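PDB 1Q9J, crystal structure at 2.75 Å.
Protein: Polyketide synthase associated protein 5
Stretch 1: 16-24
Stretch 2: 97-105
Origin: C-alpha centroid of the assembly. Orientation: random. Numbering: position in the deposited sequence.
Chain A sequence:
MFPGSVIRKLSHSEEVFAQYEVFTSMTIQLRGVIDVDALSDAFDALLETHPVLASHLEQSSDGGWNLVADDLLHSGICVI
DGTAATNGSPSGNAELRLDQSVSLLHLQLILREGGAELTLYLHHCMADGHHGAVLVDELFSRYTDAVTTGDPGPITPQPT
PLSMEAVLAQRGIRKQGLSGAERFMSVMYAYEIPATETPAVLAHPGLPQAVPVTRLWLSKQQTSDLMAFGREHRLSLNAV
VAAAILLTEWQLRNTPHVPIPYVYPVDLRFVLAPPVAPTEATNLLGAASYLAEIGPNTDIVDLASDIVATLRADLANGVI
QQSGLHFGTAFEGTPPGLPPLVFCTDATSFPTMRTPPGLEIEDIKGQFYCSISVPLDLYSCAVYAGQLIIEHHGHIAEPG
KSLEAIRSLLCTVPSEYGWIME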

# COMPACT_ATOMS: atom_id res chain seq x y z
N VAL A 16 5.08 8.91 10.65
CA VAL A 16 4.18 7.85 11.10
C VAL A 16 4.90 6.52 10.93
O VAL A 16 4.96 5.72 11.85
CB VAL A 16 2.88 7.82 10.27
CG1 VAL A 16 1.94 6.74 10.81
CG2 VAL A 16 2.19 9.18 10.34
N PHE A 17 5.48 6.29 9.75
CA PHE A 17 6.16 5.03 9.47
C PHE A 17 7.40 4.78 10.33
O PHE A 17 7.81 3.63 10.51
CB PHE A 17 6.51 4.95 7.98
CG PHE A 17 5.40 5.43 7.09
CD1 PHE A 17 5.49 6.67 6.45
CD2 PHE A 17 4.24 4.67 6.91
CE1 PHE A 17 4.44 7.13 5.65
CE2 PHE A 17 3.20 5.12 6.12
CZ PHE A 17 3.29 6.36 5.49
N ALA A 18 8.02 5.85 10.83
CA ALA A 18 9.18 5.67 11.70
C ALA A 18 8.66 5.40 13.13
O ALA A 18 9.16 4.53 13.84
CB ALA A 18 10.07 6.90 11.68
N GLN A 19 7.63 6.15 13.53
CA GLN A 19 7.05 5.98 14.85
C GLN A 19 6.48 4.57 15.09
O GLN A 19 6.36 4.14 16.23
CB GLN A 19 5.96 7.03 15.09
CG GLN A 19 5.32 6.92 16.48
CD GLN A 19 4.37 8.07 16.80
OE1 GLN A 19 3.48 8.42 16.00
NE2 GLN A 19 4.52 8.65 17.99
N TYR A 20 6.12 3.85 14.03
CA TYR A 20 5.61 2.49 14.16
C TYR A 20 6.49 1.52 13.38
O TYR A 20 6.02 0.46 12.97
CB TYR A 20 4.18 2.35 13.63
CG TYR A 20 3.15 3.08 14.46
CD1 TYR A 20 3.13 4.47 14.53
CD2 TYR A 20 2.22 2.37 15.22
CE1 TYR A 20 2.22 5.14 15.33
CE2 TYR A 20 1.30 3.03 16.03
CZ TYR A 20 1.31 4.42 16.08
OH TYR A 20 0.44 5.10 16.89
N GLU A 21 7.76 1.88 13.19
CA GLU A 21 8.69 1.04 12.45
C GLU A 21 7.99 0.32 11.31
O GLU A 21 8.12 -0.90 11.16
CB GLU A 21 9.33 0.01 13.39
CG GLU A 21 10.43 0.55 14.32
CD GLU A 21 11.79 -0.17 14.12
OE1 GLU A 21 12.73 0.14 14.89
OE2 GLU A 21 11.91 -1.02 13.20
N VAL A 22 7.25 1.05 10.47
CA VAL A 22 6.51 0.40 9.39
C VAL A 22 7.38 -0.01 8.18
O VAL A 22 8.10 0.80 7.61
CB VAL A 22 5.33 1.31 8.88
CG1 VAL A 22 4.56 0.60 7.78
CG2 VAL A 22 4.40 1.65 10.03
N PHE A 23 7.28 -1.28 7.82
CA PHE A 23 7.98 -1.84 6.67
C PHE A 23 6.91 -2.50 5.82
O PHE A 23 5.92 -3.05 6.34
CB PHE A 23 8.97 -2.94 7.06
CG PHE A 23 10.32 -2.45 7.52
CD1 PHE A 23 10.48 -1.85 8.77
CD2 PHE A 23 11.45 -2.67 6.74
CE1 PHE A 23 11.73 -1.50 9.24
CE2 PHE A 23 12.72 -2.31 7.21
CZ PHE A 23 12.86 -1.73 8.46
N THR A 24 7.12 -2.51 4.51
CA THR A 24 6.18 -3.11 3.59
C THR A 24 6.93 -4.22 2.88
O THR A 24 8.10 -4.06 2.54
CB THR A 24 5.70 -2.08 2.55
OG1 THR A 24 5.17 -0.93 3.23
CG2 THR A 24 4.63 -2.69 1.65
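Stretch 2 (97-105) RLDQSVSLL

What shape do the two backbones take where they meet? Stretch 1 enters as the end of a helix, through Gln19, and leaves as a strand at Phe23 and Thr24. Tyr20 is the first residue to abandon helical angles, and Glu21 follows with positive phi and psi (35/51). The turn is held by backbone hydrogen bonds from Glu21 N to Ala18 O (3.1 Å) and from Val22 N to Phe17 O (2.6 Å). Stretch 2 is largely irregular: extended from Arg97 to Asp99, then folded into a turn in which Val102 N and Ser103 N both bond to Asp99 O, at 2.9 and 3.0 Å.

How do the chains run past each other? They pair loosely and in the same order, with Glu21 CA 6.5 Å from Gln100 CA and Phe23 CA 7.9 Å from Leu104 CA. That spacing leaves the contact to side chains reaching across the gap.

What does Phe23 rest against? Its CA-to-CB bond points toward stretch 2, and its ring (chi1 m) fits into the bend of that chain. Leu98 CB lies over one face, 3.9 Å from the Phe23 ring centroid and 10° off the normal, a CH-pi contact. Near the ring plane, Phe23 CZ meets Gln100 N at 4.0 Å and Ser103 O at 3.7 Å, so backbone polar atoms border the edge.

Where does the polar side of the contact lie? It centres on Glu21, whose OE2 accepts a weak but nearly straight hydrogen bond from Gln100 N (3.5 Å, 166°). Asp99 is a less natural neighbour, since Glu21 OE1 and Asp99 OD2 bring like charges within 3.7 Å. Within stretch 2, however, Asp99 OD2 accepts a hydrogen bond from Ser101 OG at 2.7 Å, and Arg97 NH2 lies 2.9 Å from Asp99 OD1 in a salt bridge.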

# COMPACT_ATOMS: atom_id res chain seq x y z
N ARG A 97 15.58 -9.89 10.92
CA ARG A 97 15.29 -8.80 11.83
C ARG A 97 15.34 -7.45 11.12
O ARG A 97 16.41 -6.94 10.80
CB ARG A 97 16.29 -8.82 12.98
CG ARG A 97 16.22 -7.64 13.90
CD ARG A 97 17.61 -7.19 14.30
NE ARG A 97 17.57 -6.01 15.16
CZ ARG A 97 18.63 -5.30 15.53
NH1 ARG A 97 19.84 -5.66 15.11
NH2 ARG A 97 18.49 -4.25 16.32
N LEU A 98 14.16 -6.88 10.89
CA LEU A 98 14.05 -5.59 10.23
C LEU A 98 14.29 -4.52 11.28
O LEU A 98 13.67 -4.56 12.34
CB LEU A 98 12.66 -5.40 9.63
CG LEU A 98 12.20 -6.50 8.69
CD1 LEU A 98 10.72 -6.36 8.49
CD2 LEU A 98 12.95 -6.45 7.38
N ASP A 99 15.16 -3.57 10.98
CA ASP A 99 15.45 -2.52 11.93
C ASP A 99 15.72 -1.18 11.25
O ASP A 99 16.67 -1.05 10.49
CB ASP A 99 16.67 -2.91 12.76
CG ASP A 99 16.99 -1.90 13.84
OD1 ASP A 99 18.03 -2.05 14.51
OD2 ASP A 99 16.20 -0.96 14.03
N GLN A 100 14.87 -0.19 11.53
CA GLN A 100 15.00 1.15 10.97
C GLN A 100 16.39 1.74 11.12
O GLN A 100 16.97 2.25 10.17
CB GLN A 100 14.06 2.12 11.66
CG GLN A 100 12.61 1.82 11.53
CD GLN A 100 11.76 2.87 12.22
OE1 GLN A 100 10.58 3.02 11.94
NE2 GLN A 100 12.38 3.61 13.15
N SER A 101 16.89 1.69 12.35
CA SER A 101 18.21 2.23 12.70
C SER A 101 19.33 1.58 11.90
O SER A 101 20.43 2.12 11.83
CB SER A 101 18.47 2.04 14.18
OG SER A 101 18.29 0.68 14.52
N VAL A 102 19.04 0.44 11.29
CA VAL A 102 20.05 -0.26 10.52
C VAL A 102 19.89 -0.17 9.00
O VAL A 102 20.68 0.47 8.33
CB VAL A 102 20.11 -1.74 10.92
CG1 VAL A 102 21.20 -2.46 10.13
CG2 VAL A 102 20.37 -1.87 12.41
N SER A 103 18.86 -0.81 8.46
CA SER A 103 18.63 -0.83 7.01
C SER A 103 17.16 -0.53 6.70
O SER A 103 16.30 -0.69 7.57
CB SER A 103 19.04 -2.21 6.47
OG SER A 103 18.82 -2.35 5.09
N LEU A 104 16.85 -0.11 5.48
CA LEU A 104 15.45 0.17 5.14
C LEU A 104 15.01 -0.65 3.94
O LEU A 104 13.89 -0.52 3.47
CB LEU A 104 15.26 1.65 4.82
CG LEU A 104 15.63 2.62 5.93
CD1 LEU A 104 15.39 4.05 5.46
CD2 LEU A 104 14.80 2.32 7.16
N LEU A 105 15.92 -1.49 3.45
CA LEU A 105 15.63 -2.31 2.29
C LEU A 105 16.31 -3.68 2.44
O LEU A 105 17.48 -3.77 2.86
CB LEU A 105 16.13 -1.59 1.04
CG LEU A 105 15.93 -2.28 -0.32
CD1 LEU A 105 14.45 -2.45 -0.61
CD2 LEU A 105 16.60 -1.46 -1.39